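Local atomic coordinates of fibronectin type III domain-containing protein (Simiduia agarivorans, PDB entry 6P2K), a protein that probably hydrolyses xyloglucan or related beta-glucans as a family 74 glycoside hydrolase, this part of the longer protein being its beta-propeller region. Residues Y630-A635 and G694-A699; W648-S653 and Q661-P666; G700-M705 and L720-S725. One frame throughout, in Å; residues are numbered along the deposited sequence.

Contact 1: residues Y630-A635 and G694-A699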
ATOM      1  N   TYR B 630      23.428 -18.819  38.644  1.00 27.73           N
ATOM      2  CA  TYR B 630      23.690 -20.248  38.590  1.00 27.58           C
ATOM      3  C   TYR B 630      24.260 -20.621  37.229  1.00 27.08           C
ATOM      4  O   TYR B 630      23.804 -20.121  36.196  1.00 24.98           O
ATOM      5  CB  TYR B 630      22.408 -21.040  38.858  1.00 26.13           C
ATOM      6  CG  TYR B 630      21.905 -20.911  40.279  1.00 25.12           C
ATOM      7  CD1 TYR B 630      22.416 -21.713  41.291  1.00 23.55           C
ATOM      8  CD2 TYR B 630      20.929 -19.981  40.608  1.00 25.13           C
ATOM      9  CE1 TYR B 630      21.965 -21.596  42.593  1.00 28.73           C
ATOM     10  CE2 TYR B 630      20.471 -19.856  41.907  1.00 28.98           C
ATOM     11  CZ  TYR B 630      20.994 -20.668  42.896  1.00 30.44           C
ATOM     12  OH  TYR B 630      20.547 -20.552  44.192  1.00 31.28           O
ATOM     13  N   LEU B 631      25.266 -21.493  37.235  1.00 25.57           N
ATOM     14  CA  LEU B 631      25.856 -22.034  36.018  1.00 24.57           C
ATOM     15  C   LEU B 631      25.842 -23.549  36.132  1.00 30.98           C
ATOM     16  O   LEU B 631      26.509 -24.112  37.007  1.00 31.11           O
ATOM     17  CB  LEU B 631      27.282 -21.513  35.812  1.00 22.82           C
ATOM     18  CG  LEU B 631      27.958 -21.809  34.473  1.00 24.11           C
ATOM     19  CD1 LEU B 631      27.280 -21.044  33.340  1.00 23.08           C
ATOM     20  CD2 LEU B 631      29.439 -21.469  34.537  1.00 20.41           C
ATOM     21  N   MET B 632      25.084 -24.205  35.256  1.00 26.95           N
ATOM     22  CA  MET B 632      24.797 -25.628  35.367  1.00 26.77           C
ATOM     23  C   MET B 632      25.253 -26.347  34.107  1.00 27.82           C
ATOM     24  O   MET B 632      24.923 -25.931  32.989  1.00 28.51           O
ATOM     25  CB  MET B 632      23.303 -25.853  35.608  1.00 26.38           C
ATOM     26  CG  MET B 632      22.906 -27.294  35.860  1.00 33.21           C
ATOM     27  SD  MET B 632      22.394 -28.162  34.359  1.00 40.10           S
ATOM     28  CE  MET B 632      20.831 -27.352  34.021  1.00 37.53           C
ATOM     29  N   SER B 633      26.001 -27.431  34.291  1.00 24.38           N
ATOM     30  CA  SER B 633      26.540 -28.222  33.195  1.00 23.71           C
ATOM     31  C   SER B 633      25.988 -29.637  33.239  1.00 23.78           C
ATOM     32  O   SER B 633      25.939 -30.264  34.303  1.00 22.87           O
ATOM     33  CB  SER B 633      28.073 -28.264  33.263  1.00 24.30           C
ATOM     34  OG  SER B 633      28.604 -29.330  32.488  1.00 22.28           O
ATOM     35  N   PHE B 634      25.587 -30.139  32.075  1.00 24.95           N
ATOM     36  CA  PHE B 634      25.196 -31.535  31.895  1.00 25.56           C
ATOM     37  C   PHE B 634      26.186 -32.140  30.912  1.00 25.43           C
ATOM     38  O   PHE B 634      26.147 -31.828  29.717  1.00 22.54           O
ATOM     39  CB  PHE B 634      23.760 -31.656  31.391  1.00 22.08           C
ATOM     40  CG  PHE B 634      23.344 -33.065  31.059  1.00 24.52           C
ATOM     41  CD1 PHE B 634      23.564 -34.102  31.954  1.00 23.98           C
ATOM     42  CD2 PHE B 634      22.724 -33.349  29.849  1.00 27.97           C
ATOM     43  CE1 PHE B 634      23.177 -35.395  31.647  1.00 29.80           C
ATOM     44  CE2 PHE B 634      22.332 -34.638  29.537  1.00 30.49           C
ATOM     45  CZ  PHE B 634      22.558 -35.664  30.437  1.00 29.39           C
ATOM     46  N   ALA B 635      27.078 -32.984  31.417  1.00 25.91           N
ATOM     47  CA  ALA B 635      28.204 -33.475  30.638  1.00 24.07           C
ATOM     48  C   ALA B 635      28.869 -34.591  31.429  1.00 26.35           C
ATOM     49  O   ALA B 635      28.502 -34.870  32.572  1.00 29.07           O
ATOM     50  CB  ALA B 635      29.207 -32.355  30.336  1.00 20.65           C
ATOM     51  N   GLY B 694      20.944 -34.154  25.583  1.00 22.31           N
ATOM     52  CA  GLY B 694      20.639 -32.792  25.950  1.00 19.75           C
ATOM     53  C   GLY B 694      19.412 -32.738  26.846  1.00 24.31           C
ATOM     54  O   GLY B 694      19.122 -33.680  27.592  1.00 26.42           O
ATOM     55  N   GLY B 695      18.687 -31.625  26.759  1.00 26.06           N
ATOM     56  CA  GLY B 695      17.429 -31.451  27.464  1.00 24.48           C
ATOM     57  C   GLY B 695      17.538 -31.038  28.915  1.00 24.29           C
ATOM     58  O   GLY B 695      16.545 -31.140  29.645  1.00 26.37           O
ATOM     59  N   SER B 696      18.708 -30.606  29.366  1.00 20.38           N
ATOM     60  CA  SER B 696      18.843 -30.040  30.698  1.00 23.33           C
ATOM     61  C   SER B 696      18.527 -28.550  30.662  1.00 22.58           C
ATOM     62  O   SER B 696      18.731 -27.874  29.651  1.00 23.73           O
ATOM     63  CB  SER B 696      20.249 -30.268  31.257  1.00 22.66           C
ATOM     64  OG  SER B 696      21.147 -29.296  30.761  1.00 26.46           O
ATOM     65  N   ALA B 697      18.009 -28.042  31.776  1.00 19.63           N
ATOM     66  CA  ALA B 697      17.613 -26.644  31.829  1.00 22.54           C
ATOM     67  C   ALA B 697      17.590 -26.168  33.273  1.00 25.46           C
ATOM     68  O   ALA B 697      17.480 -26.962  34.213  1.00 27.33           O
ATOM     69  CB  ALA B 697      16.244 -26.422  31.175  1.00 19.58           C
ATOM     70  N   GLY B 698      17.690 -24.852  33.428  1.00 25.02           N
ATOM     71  CA  GLY B 698      17.598 -24.226  34.729  1.00 25.14           C
ATOM     72  C   GLY B 698      16.870 -22.902  34.655  1.00 24.76           C
ATOM     73  O   GLY B 698      17.072 -22.128  33.716  1.00 25.07           O
ATOM     74  N   ALA B 699      16.008 -22.640  35.636  1.00 24.85           N
ATOM     75  CA  ALA B 699      15.291 -21.378  35.742  1.00 23.89           C
ATOM     76  C   ALA B 699      14.687 -21.293  37.133  1.00 26.37           C
ATOM     77  O   ALA B 699      14.159 -22.287  37.639  1.00 26.02           O
ATOM     78  CB  ALA B 699      14.194 -21.257  34.674  1.00 21.09           C
TER
HETATM   79  O   HOH W   1      22.965 -27.469  31.197  1.00 22.87           O
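Phe-634 packs against Ser-696 and Gly-694, covering their end of the seam. Its CB points toward the 694-699 segment, and CG stands anti to the backbone N (chi1 174°). CB meets the serine first, 3.6 Å from Ser-696 OG, while CG and CD2 of the ring pass the serine CB. Further out, CE2 comes to 3.9 Å from Gly-694 O. The remaining ring atoms meet other strands: CD1 lies against Ile-650 CD1, CZ against the indole of Trp-648 in an edge-to-face pairing, and CE1 against Met-705 CE.

Two residues back, Met-632 reaches across with a chain bent at chi2 and chi3. Its methyl CE settles 3.4 Å from Ala-697 O and 3.8 Å from Ser-696 OG. Gly-698 N is also near this methyl; a CB on Gly-698 would point toward the 630-635 segment and stand about 4.0 Å from Met-632 CE.

No direct hydrogen bond joins the segments. A water bridges them instead, donating to Ser-696 OG at 2.6 Å and to Met-632 O at 3.1 Å, so that the serine oxygen, flanked by apolar groups, keeps a polar partner. Behind the 694-699 segment, Glu-619 accepts the backbone N-H groups of Gly-695 and Ser-696, and Glu-621 accepts that of Gly-698, tying the loop and strand to strand 618-625, the first strand of the neighbouring sheet.

Strand 628-634 is the second strand of one four-stranded antiparallel sheet, and strand 697-699 the first of the next. The water adds a polar link here, but face-to-face packing of side chains without backbone pairing is how successive blades meet in a beta-propeller.

Contact 2: residues W648-S653 and Q661-P666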
ATOM      1  N   TRP B 648      27.600 -39.246  32.680  1.00 28.18           N
ATOM      2  CA  TRP B 648      27.202 -37.847  32.644  1.00 30.35           C
ATOM      3  C   TRP B 648      26.607 -37.451  33.987  1.00 30.43           C
ATOM      4  O   TRP B 648      25.921 -38.245  34.636  1.00 29.34           O
ATOM      5  CB  TRP B 648      26.193 -37.597  31.525  1.00 26.42           C
ATOM      6  CG  TRP B 648      26.796 -37.647  30.157  1.00 24.37           C
ATOM      7  CD1 TRP B 648      27.721 -38.541  29.699  1.00 26.45           C
ATOM      8  CD2 TRP B 648      26.516 -36.766  29.067  1.00 21.99           C
ATOM      9  NE1 TRP B 648      28.032 -38.271  28.390  1.00 24.47           N
ATOM     10  CE2 TRP B 648      27.305 -37.188  27.976  1.00 24.11           C
ATOM     11  CE3 TRP B 648      25.672 -35.663  28.904  1.00 22.02           C
ATOM     12  CZ2 TRP B 648      27.281 -36.538  26.742  1.00 25.99           C
ATOM     13  CZ3 TRP B 648      25.646 -35.023  27.680  1.00 21.66           C
ATOM     14  CH2 TRP B 648      26.447 -35.461  26.614  1.00 24.92           C
ATOM     15  N   GLN B 649      26.885 -36.219  34.408  1.00 29.93           N
ATOM     16  CA  GLN B 649      26.461 -35.725  35.709  1.00 26.73           C
ATOM     17  C   GLN B 649      25.985 -34.287  35.565  1.00 25.63           C
ATOM     18  O   GLN B 649      26.245 -33.624  34.558  1.00 26.83           O
ATOM     19  CB  GLN B 649      27.601 -35.797  36.739  1.00 29.63           C
ATOM     20  CG  GLN B 649      28.328 -37.135  36.789  1.00 35.05           C
ATOM     21  CD  GLN B 649      29.626 -37.074  37.582  1.00 36.05           C
ATOM     22  OE1 GLN B 649      29.880 -37.916  38.443  1.00 39.95           O
ATOM     23  NE2 GLN B 649      30.453 -36.076  37.288  1.00 32.17           N
ATOM     24  N   ILE B 650      25.278 -33.809  36.587  1.00 24.04           N
ATOM     25  CA  ILE B 650      24.896 -32.405  36.687  1.00 24.96           C
ATOM     26  C   ILE B 650      25.844 -31.732  37.669  1.00 27.62           C
ATOM     27  O   ILE B 650      25.905 -32.111  38.846  1.00 25.18           O
ATOM     28  CB  ILE B 650      23.434 -32.236  37.131  1.00 26.17           C
ATOM     29  CG1 ILE B 650      22.479 -32.926  36.153  1.00 22.13           C
ATOM     30  CG2 ILE B 650      23.090 -30.756  37.224  1.00 26.70           C
ATOM     31  CD1 ILE B 650      22.379 -32.239  34.813  1.00 20.02           C
ATOM     32  N   LEU B 651      26.594 -30.748  37.185  1.00 28.07           N
ATOM     33  CA  LEU B 651      27.497 -29.963  38.014  1.00 25.47           C
ATOM     34  C   LEU B 651      26.969 -28.541  38.112  1.00 26.22           C
ATOM     35  O   LEU B 651      26.438 -27.999  37.137  1.00 23.84           O
ATOM     36  CB  LEU B 651      28.921 -29.959  37.447  1.00 24.69           C
ATOM     37  CG  LEU B 651      29.578 -31.315  37.175  1.00 25.78           C
ATOM     38  CD1 LEU B 651      31.074 -31.161  36.960  1.00 26.23           C
ATOM     39  CD2 LEU B 651      29.309 -32.279  38.310  1.00 25.57           C
ATOM     40  N   LEU B 652      27.117 -27.942  39.289  1.00 27.34           N
ATOM     41  CA  LEU B 652      26.588 -26.614  39.556  1.00 30.10           C
ATOM     42  C   LEU B 652      27.700 -25.703  40.051  1.00 29.67           C
ATOM     43  O   LEU B 652      28.586 -26.134  40.799  1.00 30.92           O
ATOM     44  CB  LEU B 652      25.455 -26.661  40.588  1.00 29.36           C
ATOM     45  CG  LEU B 652      24.508 -25.459  40.615  1.00 27.52           C
ATOM     46  CD1 LEU B 652      23.759 -25.340  39.298  1.00 22.55           C
ATOM     47  CD2 LEU B 652      23.536 -25.568  41.781  1.00 31.67           C
ATOM     48  N   SER B 653      27.644 -24.440  39.630  1.00 26.58           N
ATOM     49  CA  SER B 653      28.564 -23.416  40.097  1.00 28.66           C
ATOM     50  C   SER B 653      27.784 -22.133  40.334  1.00 29.49           C
ATOM     51  O   SER B 653      26.910 -21.776  39.537  1.00 29.97           O
ATOM     52  CB  SER B 653      29.689 -23.155  39.084  1.00 29.31           C
ATOM     53  OG  SER B 653      30.293 -21.889  39.320  1.00 27.19           O
ATOM     54  N   GLN B 661      30.254 -28.077  41.922  1.00 34.00           N
ATOM     55  CA  GLN B 661      29.807 -29.134  42.822  1.00 37.24           C
ATOM     56  C   GLN B 661      28.947 -30.135  42.062  1.00 35.44           C
ATOM     57  O   GLN B 661      28.149 -29.753  41.201  1.00 31.38           O
ATOM     58  CB  GLN B 661      29.000 -28.583  44.008  1.00 43.64           C
ATOM     59  CG  GLN B 661      29.698 -27.506  44.820  1.00 53.90           C
ATOM     60  CD  GLN B 661      29.330 -26.105  44.364  1.00 61.47           C
ATOM     61  OE1 GLN B 661      28.152 -25.789  44.176  1.00 64.17           O
ATOM     62  NE2 GLN B 661      30.336 -25.257  44.186  1.00 60.97           N
ATOM     63  N   LYS B 662      29.117 -31.414  42.390  1.00 33.92           N
ATOM     64  CA  LYS B 662      28.239 -32.462  41.884  1.00 35.93           C
ATOM     65  C   LYS B 662      26.885 -32.387  42.581  1.00 37.73           C
ATOM     66  O   LYS B 662      26.821 -32.343  43.813  1.00 41.50           O
ATOM     67  CB  LYS B 662      28.871 -33.835  42.128  1.00 39.00           C
ATOM     68  CG  LYS B 662      29.326 -34.579  40.888  1.00 40.01           C
ATOM     69  CD  LYS B 662      29.724 -36.013  41.214  1.00 43.08           C
ATOM     70  CE  LYS B 662      31.232 -36.157  41.330  1.00 46.77           C
ATOM     71  NZ  LYS B 662      31.691 -37.528  40.976  1.00 50.60           N
ATOM     72  N   ILE B 663      25.798 -32.381  41.807  1.00 34.78           N
ATOM     73  CA  ILE B 663      24.472 -32.327  42.422  1.00 34.50           C
ATOM     74  C   ILE B 663      23.536 -33.405  41.881  1.00 32.65           C
ATOM     75  O   ILE B 663      22.441 -33.600  42.417  1.00 32.34           O
ATOM     76  CB  ILE B 663      23.829 -30.935  42.263  1.00 33.35           C
ATOM     77  CG1 ILE B 663      23.580 -30.611  40.792  1.00 31.63           C
ATOM     78  CG2 ILE B 663      24.682 -29.866  42.938  1.00 33.71           C
ATOM     79  CD1 ILE B 663      22.618 -29.454  40.581  1.00 31.22           C
ATOM     80  N   PHE B 664      23.941 -34.113  40.825  1.00 31.34           N
ATOM     81  CA  PHE B 664      23.147 -35.251  40.368  1.00 31.20           C
ATOM     82  C   PHE B 664      24.033 -36.229  39.615  1.00 31.58           C
ATOM     83  O   PHE B 664      24.760 -35.834  38.699  1.00 31.82           O
ATOM     84  CB  PHE B 664      21.974 -34.813  39.484  1.00 29.00           C
ATOM     85  CG  PHE B 664      20.809 -35.765  39.524  1.00 29.41           C
ATOM     86  CD1 PHE B 664      20.186 -36.062  40.726  1.00 29.70           C
ATOM     87  CD2 PHE B 664      20.350 -36.371  38.368  1.00 25.50           C
ATOM     88  CE1 PHE B 664      19.116 -36.939  40.773  1.00 29.82           C
ATOM     89  CE2 PHE B 664      19.280 -37.248  38.408  1.00 27.70           C
ATOM     90  CZ  PHE B 664      18.663 -37.532  39.615  1.00 29.44           C
ATOM     91  N   THR B 665      23.954 -37.498  39.993  1.00 31.41           N
ATOM     92  CA  THR B 665      24.745 -38.582  39.430  1.00 32.13           C
ATOM     93  C   THR B 665      23.831 -39.727  39.034  1.00 31.66           C
ATOM     94  O   THR B 665      22.654 -39.757  39.409  1.00 27.92           O
ATOM     95  CB  THR B 665      25.783 -39.072  40.453  1.00 34.79           C
ATOM     96  OG1 THR B 665      25.104 -39.671  41.563  1.00 37.56           O
ATOM     97  CG2 THR B 665      26.640 -37.919  40.948  1.00 32.77           C
ATOM     98  N   PRO B 666      24.337 -40.691  38.257  1.00 33.96           N
ATOM     99  CA  PRO B 666      23.540 -41.902  37.992  1.00 35.51           C
ATOM    100  C   PRO B 666      23.063 -42.610  39.249  1.00 35.49           C
ATOM    101  O   PRO B 666      21.966 -43.182  39.246  1.00 35.55           O
ATOM    102  CB  PRO B 666      24.505 -42.777  37.182  1.00 34.95           C
ATOM    103  CG  PRO B 666      25.374 -41.800  36.475  1.00 35.95           C
ATOM    104  CD  PRO B 666      25.544 -40.634  37.412  1.00 36.33           C
TER
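Ile-650 O is gripped by two successive amides: Ile-663 N donates to it at 3.0 Å in a nearly straight bond (168° at the hydrogen), and Phe-664 N reaches the same oxygen in a longer, weak bond at 3.4 Å. Two residues thus stand opposite one, and the register slips by a residue between Ile-650 and Leu-651. The psi of Ile-663, near -9°, departs from strand values and lets the chain take up the extra residue. Within the bulge Ile-650 N also bonds to Phe-664 O; beyond it Leu-652 and Gln-661 exchange N-H...O bonds in both directions.

The side chains of Ile-650 and Ile-663 approach at a slant, the branch methyl Ile-650 CG2 lying 3.6 Å from Ile-663 CG1. That CG1 stands between its own backbone N and carbonyl carbon, and its methyl CD1 reaches on to Leu-652 CB at 4.0 Å. Of its side chain, Phe-664 offers only CB to Ile-650, the ring turning away to stack on Trp-731.

Leu-651 and Lys-662 lie side by side on the other face, pointing the same way, with Leu-651 CD2 tight against Lys-662 CG at 3.5 Å. The lysine then bends at chi3, and NZ donates to Gln-649 OE1 at 3.1 Å, from a position 22° off the amide plane. Gln-649 NE2 is itself tied to Leu-642 O, which holds the amide in place for the lysine. An alanine in place of Lys-662 would probably leave Gln-649 OE1 without this donor and open a gap beside Leu-651 CD2.

These features define a classic beta bulge, set in the antiparallel hairpin that forms the two outer strands of a four-stranded propeller blade.

Contact 3: residues G700-M705 and L720-S725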
ATOM      1  N   GLY B 700      14.773 -20.112  37.741  1.00 26.05           N
ATOM      2  CA  GLY B 700      14.235 -19.942  39.082  1.00 26.28           C
ATOM      3  C   GLY B 700      14.857 -20.933  40.046  1.00 27.87           C
ATOM      4  O   GLY B 700      16.082 -21.079  40.123  1.00 27.46           O
ATOM      5  N   ASN B 701      14.005 -21.645  40.783  1.00 29.04           N
ATOM      6  CA  ASN B 701      14.441 -22.670  41.722  1.00 28.72           C
ATOM      7  C   ASN B 701      14.319 -24.076  41.143  1.00 30.15           C
ATOM      8  O   ASN B 701      14.177 -25.044  41.899  1.00 34.91           O
ATOM      9  CB  ASN B 701      13.649 -22.564  43.028  1.00 29.88           C
ATOM     10  CG  ASN B 701      12.152 -22.767  42.826  1.00 31.18           C
ATOM     11  OD1 ASN B 701      11.656 -22.747  41.699  1.00 31.65           O
ATOM     12  ND2 ASN B 701      11.429 -22.961  43.922  1.00 31.25           N
ATOM     13  N   LYS B 702      14.375 -24.215  39.819  1.00 26.32           N
ATOM     14  CA  LYS B 702      14.125 -25.494  39.169  1.00 27.92           C
ATOM     15  C   LYS B 702      15.252 -25.854  38.208  1.00 29.50           C
ATOM     16  O   LYS B 702      15.762 -25.001  37.473  1.00 28.50           O
ATOM     17  CB  LYS B 702      12.788 -25.478  38.414  1.00 27.19           C
ATOM     18  CG  LYS B 702      11.567 -25.247  39.298  1.00 27.95           C
ATOM     19  CD  LYS B 702      11.291 -26.435  40.211  1.00 27.84           C
ATOM     20  CE  LYS B 702      10.230 -26.093  41.247  1.00 28.84           C
ATOM     21  NZ  LYS B 702       9.811 -27.274  42.052  1.00 30.97           N
ATOM     22  N   ILE B 703      15.628 -27.133  38.223  1.00 29.47           N
ATOM     23  CA  ILE B 703      16.600 -27.712  37.301  1.00 26.78           C
ATOM     24  C   ILE B 703      16.035 -29.038  36.809  1.00 27.55           C
ATOM     25  O   ILE B 703      15.455 -29.799  37.590  1.00 29.80           O
ATOM     26  CB  ILE B 703      17.975 -27.916  37.971  1.00 28.39           C
ATOM     27  CG1 ILE B 703      18.557 -26.581  38.432  1.00 32.14           C
ATOM     28  CG2 ILE B 703      18.943 -28.617  37.026  1.00 24.50           C
ATOM     29  CD1 ILE B 703      19.680 -26.724  39.435  1.00 35.10           C
ATOM     30  N   VAL B 704      16.197 -29.315  35.514  1.00 23.25           N
ATOM     31  CA  VAL B 704      15.686 -30.538  34.910  1.00 24.42           C
ATOM     32  C   VAL B 704      16.789 -31.180  34.076  1.00 26.81           C
ATOM     33  O   VAL B 704      17.669 -30.497  33.545  1.00 25.75           O
ATOM     34  CB  VAL B 704      14.426 -30.267  34.049  1.00 25.09           C
ATOM     35  CG1 VAL B 704      14.751 -29.313  32.906  1.00 25.37           C
ATOM     36  CG2 VAL B 704      13.814 -31.564  33.522  1.00 22.92           C
ATOM     37  N   MET B 705      16.750 -32.508  33.985  1.00 26.12           N
ATOM     38  CA  MET B 705      17.659 -33.264  33.133  1.00 22.91           C
ATOM     39  C   MET B 705      17.000 -34.594  32.793  1.00 24.35           C
ATOM     40  O   MET B 705      16.017 -35.000  33.420  1.00 26.50           O
ATOM     41  CB  MET B 705      19.021 -33.476  33.806  1.00 22.45           C
ATOM     42  CG  MET B 705      18.975 -34.302  35.085  1.00 26.34           C
ATOM     43  SD  MET B 705      19.107 -36.080  34.790  1.00 30.99           S
ATOM     44  CE  MET B 705      20.708 -36.177  33.996  1.00 30.99           C
ATOM     45  N   LEU B 720      13.613 -33.705  38.079  1.00 27.21           N
ATOM     46  CA  LEU B 720      13.410 -32.294  38.375  1.00 26.80           C
ATOM     47  C   LEU B 720      13.951 -32.007  39.769  1.00 31.50           C
ATOM     48  O   LEU B 720      13.530 -32.637  40.745  1.00 32.62           O
ATOM     49  CB  LEU B 720      11.927 -31.927  38.287  1.00 24.43           C
ATOM     50  CG  LEU B 720      11.560 -30.465  38.551  1.00 27.70           C
ATOM     51  CD1 LEU B 720      11.828 -29.612  37.317  1.00 24.58           C
ATOM     52  CD2 LEU B 720      10.113 -30.339  38.998  1.00 27.38           C
ATOM     53  N   GLY B 721      14.877 -31.061  39.859  1.00 30.14           N
ATOM     54  CA  GLY B 721      15.462 -30.656  41.128  1.00 29.11           C
ATOM     55  C   GLY B 721      14.948 -29.288  41.538  1.00 27.49           C
ATOM     56  O   GLY B 721      14.737 -28.414  40.690  1.00 28.78           O
ATOM     57  N   THR B 722      14.748 -29.110  42.841  1.00 27.80           N
ATOM     58  CA  THR B 722      14.301 -27.844  43.406  1.00 31.97           C
ATOM     59  C   THR B 722      15.389 -27.299  44.318  1.00 36.70           C
ATOM     60  O   THR B 722      15.882 -28.010  45.200  1.00 36.74           O
ATOM     61  CB  THR B 722      12.990 -28.007  44.180  1.00 34.79           C
ATOM     62  OG1 THR B 722      11.982 -28.541  43.311  1.00 36.68           O
ATOM     63  CG2 THR B 722      12.522 -26.661  44.721  1.00 32.68           C
ATOM     64  N   ILE B 723      15.757 -26.038  44.102  1.00 36.10           N
ATOM     65  CA  ILE B 723      16.815 -25.395  44.874  1.00 35.15           C
ATOM     66  C   ILE B 723      16.237 -24.964  46.217  1.00 35.32           C
ATOM     67  O   ILE B 723      15.411 -24.051  46.286  1.00 34.39           O
ATOM     68  CB  ILE B 723      17.411 -24.202  44.120  1.00 33.58           C
ATOM     69  CG1 ILE B 723      17.833 -24.622  42.710  1.00 34.52           C
ATOM     70  CG2 ILE B 723      18.586 -23.619  44.894  1.00 32.85           C
ATOM     71  CD1 ILE B 723      18.531 -23.522  41.929  1.00 35.67           C
ATOM     72  N   GLN B 724      16.672 -25.622  47.289  1.00 36.60           N
ATOM     73  CA  GLN B 724      16.239 -25.237  48.621  1.00 44.35           C
ATOM     74  C   GLN B 724      16.935 -23.945  49.052  1.00 49.31           C
ATOM     75  O   GLN B 724      17.913 -23.499  48.444  1.00 47.07           O
ATOM     76  CB  GLN B 724      16.519 -26.360  49.621  1.00 46.63           C
ATOM     77  CG  GLN B 724      15.984 -27.718  49.193  1.00 45.85           C
ATOM     78  CD  GLN B 724      14.481 -27.716  48.986  1.00 48.05           C
ATOM     79  OE1 GLN B 724      13.992 -28.002  47.892  1.00 48.65           O
ATOM     80  NE2 GLN B 724      13.740 -27.399  50.040  1.00 49.69           N
ATOM     81  N   SER B 725      16.413 -23.341  50.125  1.00 53.62           N
ATOM     82  CA  SER B 725      16.951 -22.072  50.603  1.00 56.71           C
ATOM     83  C   SER B 725      18.347 -22.212  51.196  1.00 55.17           C
ATOM     84  O   SER B 725      19.074 -21.216  51.269  1.00 52.22           O
ATOM     85  CB  SER B 725      16.014 -21.454  51.642  1.00 61.28           C
ATOM     86  OG  SER B 725      14.660 -21.679  51.294  1.00 64.99           O
TER
HETATM   87  O   HOH W   2      12.703 -23.651  46.200  1.00 37.26           O
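Lys-702 and Thr-722 lie side by side on one face of the hairpin, pointing the same way as a non-hydrogen-bonded pair. The lysine chain turns at chi2 (-69°), which puts CD near Thr-722 OG1, and the rest runs extended until NZ donates to that hydroxyl oxygen at 2.8 Å. NZ has a second, weak bond to Ser-772 O.

Asn-701 also runs alongside Thr-722 in the same direction, ND2 standing 3.9 Å from the threonine methyl CG2. Its amide is held from both ends: OD1 accepts from Asn-775 N, while ND2 gives a hydrogen to a water at 2.7 Å that in turn donates to Ile-723 O. The water adds a second link between Asn-701 and Ile-723, beside the bond from Ile-723 N to Asn-701 O (2.9 Å).

Further along the lysine face, Leu-720 has CG anti to its backbone N (chi1 -179°), and CD1 goes on to meet Val-704 CB at 4.2 Å and lies 3.6 Å from Ile-703 O. On the opposite face Ile-703 is paired with Gly-721, which has no side chain to set against it, and its CD1 meets Ile-723 CD1 at 4.2 Å. Between the faces, Ile-703 and Gly-721 trade backbone hydrogen bonds, the one from Gly-721 N to Ile-703 O being only 2.7 Å long.

The paired strands occupy the middle of their sheet, with 697-699 on one flank and 729-733 on the other. Phe-748 of strand 745-751 packs against Lys-702, Val-704 and Leu-720, whereas Ile-703 and Ile-723 turn to strands 618-625 and 628-634 of the preceding sheet.

In the fold
Contacts 2 and 3 are each hairpins within one sheet, held by antiparallel backbone bonds, whereas contact 1 spans two sheets and relies on side-chain packing and a water. Contact 1 shares a sheet with each of the others: strand 628-634 borders 648-653, and strand 697-699 borders 702-709. Contacts 1 and 3 are buried; contact 2, at the outer edge of its sheet, is only partly so and leaves Gln-661 exposed. Contacts 2 and 3 also meet directly across the interface, Met-705 packing on Ile-650 and Phe-664. Contact 1 lies closer to a bound zinc ion than contact 3 does, Gly-694 about 10 Å from the metal against about 14 Å for the Val-704 side chain.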